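Local coordinates for protein aldose 1-epimerase (Caenorhabditis elegans, PDB 1LUR) that probably interconverts the alpha and beta anomers of aldose sugars such as galactose, as an aldose 1-epimerase (mutarotase), at residues V70-A74 against L166-T170; T81-D85 against T163-L167; F30-L34 against I66-V70. All blocks are in the same frame, centred on the assembly; numbering follows the deposited sequence.

Interaction 1: V70-A74 against L166-T170; sequences VGRVA and LLALT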
# COMPACT_ATOMS: atom_id res chain seq x y z
N VAL A 70 -5.60 -2.79 -1.47
CA VAL A 70 -5.46 -4.22 -1.71
C VAL A 70 -6.00 -5.12 -0.60
O VAL A 70 -5.84 -4.83 0.58
CB VAL A 70 -3.97 -4.59 -1.94
CG1 VAL A 70 -3.82 -6.09 -2.09
CG2 VAL A 70 -3.45 -3.86 -3.18
N GLY A 71 -6.64 -6.21 -1.02
CA GLY A 71 -7.22 -7.18 -0.10
C GLY A 71 -7.82 -8.33 -0.90
O GLY A 71 -7.78 -8.27 -2.13
N ARG A 72 -8.40 -9.34 -0.25
CA ARG A 72 -8.51 -9.41 1.20
C ARG A 72 -7.23 -9.70 1.95
O ARG A 72 -7.16 -9.55 3.17
CB ARG A 72 -9.59 -10.42 1.62
CG ARG A 72 -11.01 -9.88 1.42
CD ARG A 72 -12.03 -10.72 2.15
NE ARG A 72 -12.37 -11.94 1.43
CZ ARG A 72 -12.96 -12.99 1.99
NH1 ARG A 72 -13.25 -12.98 3.29
NH2 ARG A 72 -13.25 -14.05 1.25
N VAL A 73 -6.21 -10.16 1.23
CA VAL A 73 -4.94 -10.45 1.85
C VAL A 73 -3.87 -9.88 0.94
O VAL A 73 -3.66 -10.36 -0.18
CB VAL A 73 -4.71 -11.96 2.04
CG1 VAL A 73 -3.29 -12.20 2.54
CG2 VAL A 73 -5.72 -12.51 3.03
N ALA A 74 -3.22 -8.83 1.42
CA ALA A 74 -2.17 -8.18 0.65
C ALA A 74 -0.98 -9.09 0.44
O ALA A 74 -0.62 -9.90 1.30
CB ALA A 74 -1.73 -6.90 1.35
N LEU A 166 -9.83 -14.39 6.89
CA LEU A 166 -8.57 -13.65 6.98
C LEU A 166 -8.72 -12.29 6.30
O LEU A 166 -9.43 -12.16 5.31
CB LEU A 166 -7.45 -14.45 6.28
CG LEU A 166 -7.12 -15.86 6.79
CD1 LEU A 166 -6.31 -16.62 5.76
CD2 LEU A 166 -6.35 -15.76 8.11
N LEU A 167 -8.07 -11.27 6.86
CA LEU A 167 -8.13 -9.93 6.28
C LEU A 167 -6.86 -9.17 6.65
O LEU A 167 -6.56 -8.93 7.82
CB LEU A 167 -9.36 -9.15 6.75
CG LEU A 167 -9.64 -7.89 5.90
CD1 LEU A 167 -10.24 -8.30 4.56
CD2 LEU A 167 -10.58 -6.95 6.62
N ALA A 168 -6.10 -8.82 5.62
CA ALA A 168 -4.86 -8.08 5.81
C ALA A 168 -4.77 -7.16 4.61
O ALA A 168 -4.40 -7.58 3.51
CB ALA A 168 -3.68 -9.05 5.85
N LEU A 169 -5.12 -5.89 4.82
CA LEU A 169 -5.09 -4.92 3.74
C LEU A 169 -3.86 -4.03 3.71
O LEU A 169 -2.99 -4.09 4.58
CB LEU A 169 -6.32 -4.01 3.86
CG LEU A 169 -7.65 -4.65 4.25
CD1 LEU A 169 -8.67 -3.55 4.55
CD2 LEU A 169 -8.14 -5.54 3.12
N THR A 170 -3.83 -3.19 2.67
CA THR A 170 -2.77 -2.22 2.45
C THR A 170 -3.19 -1.28 1.34
O THR A 170 -4.25 -1.47 0.72
CB THR A 170 -1.40 -2.83 2.07
OG1 THR A 170 -0.38 -1.84 2.29
CG2 THR A 170 -1.35 -3.24 0.59
O HOH W 1 -12.07 -11.50 5.52
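V70 and T170 form the antiparallel hydrogen-bonded pair at the edge of a large beta sheet, where the short strand 69-70 runs beside strand 170-175. V70 N donates to T170 O at 2.9 Å, while the return bond from T170 N to V70 O is weak. Beyond this pair the chain doubles back through a cis peptide bond before R72, and A168 then takes hold on both sides of V73. A168 N meets R72 O at 2.8 Å, almost straight at 170° and in the carbonyl plane, and A74 N meets A168 O at 2.7 Å. Side chains pack along this turn. L167 CD1 packs 3.6 Å from R72 CG, the two chains crossing at about a right angle; with CG anti to the backbone N (chi1 -165°), L167 swings its end back to the contact. L169 CD2 lies 3.7 Å from G71 CA, where a beta carbon would clash. T170 CG2 touches both V70 CB and A74 CB, 3.8 Å from the latter. R72 NH1 reaches L166 O through a water that accepts from NH1 and donates to the carbonyl, while NH2 forms a salt bridge with D133. Around the buried contact, strand 300-305 packs on A74 and T170, strand 152-160 on L167 and L169, and strand 81-84 on L166.

Interaction 2: T81-D85 against T163-L167; sequences TLHFD and TPGLL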
# COMPACT_ATOMS: atom_id res chain seq x y z
N THR A 81 -2.14 -21.75 -1.23
CA THR A 81 -2.80 -22.65 -0.29
C THR A 81 -2.53 -22.22 1.14
O THR A 81 -1.45 -21.73 1.45
CB THR A 81 -2.30 -24.09 -0.45
OG1 THR A 81 -2.25 -24.43 -1.85
CG2 THR A 81 -3.24 -25.05 0.27
N LEU A 82 -3.51 -22.42 2.01
CA LEU A 82 -3.38 -22.06 3.42
C LEU A 82 -4.33 -22.91 4.24
O LEU A 82 -5.22 -23.57 3.69
CB LEU A 82 -3.70 -20.57 3.64
CG LEU A 82 -5.12 -20.07 3.36
CD1 LEU A 82 -6.04 -20.38 4.54
CD2 LEU A 82 -5.07 -18.56 3.12
N HIS A 83 -4.13 -22.91 5.54
CA HIS A 83 -4.97 -23.67 6.44
C HIS A 83 -5.62 -22.67 7.38
O HIS A 83 -4.94 -21.84 7.98
CB HIS A 83 -4.13 -24.68 7.23
CG HIS A 83 -3.41 -25.67 6.37
ND1 HIS A 83 -2.20 -25.39 5.77
CD2 HIS A 83 -3.75 -26.91 5.96
CE1 HIS A 83 -1.83 -26.42 5.03
NE2 HIS A 83 -2.75 -27.36 5.13
N PHE A 84 -6.95 -22.72 7.47
CA PHE A 84 -7.67 -21.81 8.34
C PHE A 84 -8.67 -22.58 9.19
O PHE A 84 -9.56 -23.23 8.65
CB PHE A 84 -8.41 -20.75 7.52
CG PHE A 84 -9.15 -19.75 8.35
CD1 PHE A 84 -8.46 -18.75 9.03
CD2 PHE A 84 -10.53 -19.84 8.50
CE1 PHE A 84 -9.14 -17.86 9.86
CE2 PHE A 84 -11.21 -18.95 9.33
CZ PHE A 84 -10.51 -17.96 10.01
N ASP A 85 -8.51 -22.50 10.50
CA ASP A 85 -9.40 -23.20 11.42
C ASP A 85 -9.52 -24.70 11.11
O ASP A 85 -10.61 -25.27 11.12
CB ASP A 85 -10.79 -22.53 11.38
CG ASP A 85 -10.81 -21.18 12.12
OD1 ASP A 85 -9.75 -20.76 12.64
OD2 ASP A 85 -11.89 -20.55 12.18
N THR A 163 -18.82 -14.28 8.98
CA THR A 163 -18.16 -15.58 8.95
C THR A 163 -16.65 -15.36 9.12
O THR A 163 -16.08 -14.46 8.50
CB THR A 163 -18.44 -16.28 7.61
OG1 THR A 163 -19.84 -16.21 7.33
CG2 THR A 163 -18.01 -17.74 7.66
N PRO A 164 -16.00 -16.19 9.95
CA PRO A 164 -14.56 -16.13 10.23
C PRO A 164 -13.70 -16.26 8.98
O PRO A 164 -13.97 -17.10 8.13
CB PRO A 164 -14.33 -17.31 11.17
CG PRO A 164 -15.66 -17.56 11.78
CD PRO A 164 -16.61 -17.34 10.64
N GLY A 165 -12.65 -15.45 8.89
CA GLY A 165 -11.78 -15.51 7.73
C GLY A 165 -10.49 -14.75 7.97
O GLY A 165 -10.11 -14.50 9.11
N LEU A 166 -9.83 -14.39 6.89
CA LEU A 166 -8.57 -13.65 6.98
C LEU A 166 -8.72 -12.29 6.30
O LEU A 166 -9.43 -12.16 5.31
CB LEU A 166 -7.45 -14.45 6.28
CG LEU A 166 -7.12 -15.86 6.79
CD1 LEU A 166 -6.31 -16.62 5.76
CD2 LEU A 166 -6.35 -15.76 8.11
N LEU A 167 -8.07 -11.27 6.86
CA LEU A 167 -8.13 -9.93 6.28
C LEU A 167 -6.86 -9.17 6.65
O LEU A 167 -6.56 -8.93 7.82
CB LEU A 167 -9.36 -9.15 6.75
CG LEU A 167 -9.64 -7.89 5.90
CD1 LEU A 167 -10.24 -8.30 4.56
CD2 LEU A 167 -10.58 -6.95 6.62
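F84 and L82, both on the first strand of the beta hairpin 81-84/87-90, lay their side chains against P164-L166, part of which forms the short strand 165-166. No hydrogen bond crosses; the backbones stay apart, with F84 CA 7.5 Å from G165 CA, and side chains span the distance. The F84 chain has CG anti to the backbone N (chi1 -178°), which carries the ring out to the P164-G165 peptide. There CZ lies 3.5 Å from G165 N and CE2 3.5 Å from P164 O, both oblique to the ring. P164 CB comes to the ring edge in plane, 4.0 Å from F84 CE2. On one face, off toward the rim, D85, at positive phi, places CG 3.6 Å above the ring plane; the D85 carboxylate is held by a salt bridge to R322. L166 forks between the two hairpin residues. The L166 and F84 side chains slide past each other in opposite directions, with L166 CD2 3.8 Å from F84 CD1, while L166 CD1 turns to L82. P136, Y89 and S320 pack around F84, and P311 touches L166. L82 holds CG between its backbone N and carbonyl carbon (chi1 64°), and from there the leucines meet tip to tip, L82 CD2 standing 3.5 Å from L166 CD1.

Interaction 3: F30-L34 against I66-V70; sequences FGATL and IGKTV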
# COMPACT_ATOMS: atom_id res chain seq x y z
N PHE A 30 -13.38 2.57 -7.95
CA PHE A 30 -12.84 1.30 -8.40
C PHE A 30 -11.56 0.99 -7.65
O PHE A 30 -10.57 1.71 -7.76
CB PHE A 30 -12.55 1.34 -9.90
CG PHE A 30 -12.00 0.05 -10.44
CD1 PHE A 30 -12.80 -1.09 -10.49
CD2 PHE A 30 -10.68 -0.03 -10.86
CE1 PHE A 30 -12.28 -2.30 -10.96
CE2 PHE A 30 -10.16 -1.24 -11.32
CZ PHE A 30 -10.96 -2.37 -11.37
N GLY A 31 -11.60 -0.09 -6.88
CA GLY A 31 -10.44 -0.49 -6.10
C GLY A 31 -10.13 0.48 -4.98
O GLY A 31 -9.04 0.41 -4.40
N ALA A 32 -11.07 1.37 -4.66
CA ALA A 32 -10.88 2.36 -3.59
C ALA A 32 -9.45 2.87 -3.74
O ALA A 32 -8.67 2.89 -2.78
CB ALA A 32 -11.08 1.71 -2.23
N THR A 33 -9.14 3.30 -4.96
CA THR A 33 -7.84 3.81 -5.35
C THR A 33 -7.47 5.28 -5.13
O THR A 33 -8.28 6.18 -5.30
CB THR A 33 -7.61 3.54 -6.86
OG1 THR A 33 -7.81 2.15 -7.12
CG2 THR A 33 -6.21 3.95 -7.28
N LEU A 34 -6.20 5.49 -4.77
CA LEU A 34 -5.68 6.83 -4.55
C LEU A 34 -5.13 7.15 -5.93
O LEU A 34 -4.03 6.72 -6.29
CB LEU A 34 -4.54 6.82 -3.52
CG LEU A 34 -3.79 8.15 -3.35
CD1 LEU A 34 -4.78 9.27 -3.02
CD2 LEU A 34 -2.75 8.01 -2.24
N ILE A 66 -1.57 0.02 -9.02
CA ILE A 66 -1.21 1.41 -8.76
C ILE A 66 -2.24 2.18 -7.92
O ILE A 66 -3.35 2.44 -8.36
CB ILE A 66 -0.97 2.17 -10.10
CG1 ILE A 66 0.17 1.49 -10.87
CG2 ILE A 66 -0.60 3.63 -9.83
CD1 ILE A 66 0.49 2.16 -12.20
N GLY A 67 -1.85 2.51 -6.69
CA GLY A 67 -2.72 3.24 -5.78
C GLY A 67 -3.95 2.55 -5.21
O GLY A 67 -4.71 3.15 -4.46
N LYS A 68 -4.14 1.29 -5.55
CA LYS A 68 -5.29 0.55 -5.07
C LYS A 68 -5.28 0.17 -3.59
O LYS A 68 -4.24 0.18 -2.92
CB LYS A 68 -5.44 -0.77 -5.84
CG LYS A 68 -5.60 -0.67 -7.34
CD LYS A 68 -5.65 -2.08 -7.93
CE LYS A 68 -5.88 -2.08 -9.44
NZ LYS A 68 -7.25 -1.65 -9.81
N THR A 69 -6.47 -0.16 -3.09
CA THR A 69 -6.63 -0.59 -1.71
C THR A 69 -6.59 -2.09 -2.01
O THR A 69 -7.45 -2.59 -2.74
CB THR A 69 -8.02 -0.29 -1.13
OG1 THR A 69 -8.11 1.08 -0.76
CG2 THR A 69 -8.27 -1.17 0.10
N VAL A 70 -5.60 -2.79 -1.47
CA VAL A 70 -5.46 -4.22 -1.71
C VAL A 70 -6.00 -5.12 -0.60
O VAL A 70 -5.84 -4.83 0.58
CB VAL A 70 -3.97 -4.59 -1.94
CG1 VAL A 70 -3.82 -6.09 -2.09
CG2 VAL A 70 -3.45 -3.86 -3.18
O HOH W 2 -7.33 0.98 -9.56
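T69 and G31 are joined by a backbone hydrogen bond, T69 N to G31 O at 2.9 Å, nearly along the C=O axis. A second backbone bond, L34 N to G67 O at 2.8 Å, is straight at the hydrogen (172°), yet its donor stands above the carbonyl plane and so misses the lone pairs. G67 O is further approached by T33 CA in a CA-H...O contact. Between these bonds the backbones come close, T33 CA lying 4.1 Å from K68 CA. G67 has positive phi, and a beta carbon there would run into L34 O.

Side-chain hydrogen bonds add to this. T69 OG1 donates to A32 O at 2.8 Å, tilted from the carbonyl plane; the same oxygen also takes the Y145 hydroxyl, so two donors grip it. T33 OG1 donates to F30 O at 2.9 Å, in the carbonyl plane, which links the two ends of F30-T33, and accepts from a water that in turn accepts a hydrogen bond from K68 NZ. K68 NZ also bonds to G108 O.

Packing completes the contact. T33 OG1 lies beside the backbone N (chi1 -54°), which leaves CG2 anti to that N and 3.3 Å from G67 O. K68 stretches out to a bend at its last torsion, where NZ stands oblique to the F30 ring, 3.3 Å from CE2. Replacing T33 by an alanine would probably leave F30 O and the bridging water without their hydroxyl partner and open a gap beside G67 where the methyl packs.

In this beta-sandwich fold of the galactose mutarotase superfamily, the contact ties the start of strand 33-40, from a small antiparallel sheet, to the edge strand 69-70 of a larger one, with T69 packed on strand 138-147 of a third.

Overall arrangement
Following the chain from the N terminus, interaction 3 comes first: 30-34 meets 66-70 and closes a loop that holds strand 46-48 and helix 56-61. V70 ends this loop and opens interaction 1, so the two are chained in series, and T69 CG2 packs 4.1 Å from T170 O where they touch. The long excursion from 74 to 166 is closed by interaction 1. Interaction 2 lies within that loop, opening at 81-85 and closing at 163-167, with L166 and L167 common to both. Together they link the small N-terminal sheet, the edge of the sheet containing 170-175, and the outlying hairpin 81-90. Interactions 2 and 3 stay apart, their nearest atoms about 7 Å away.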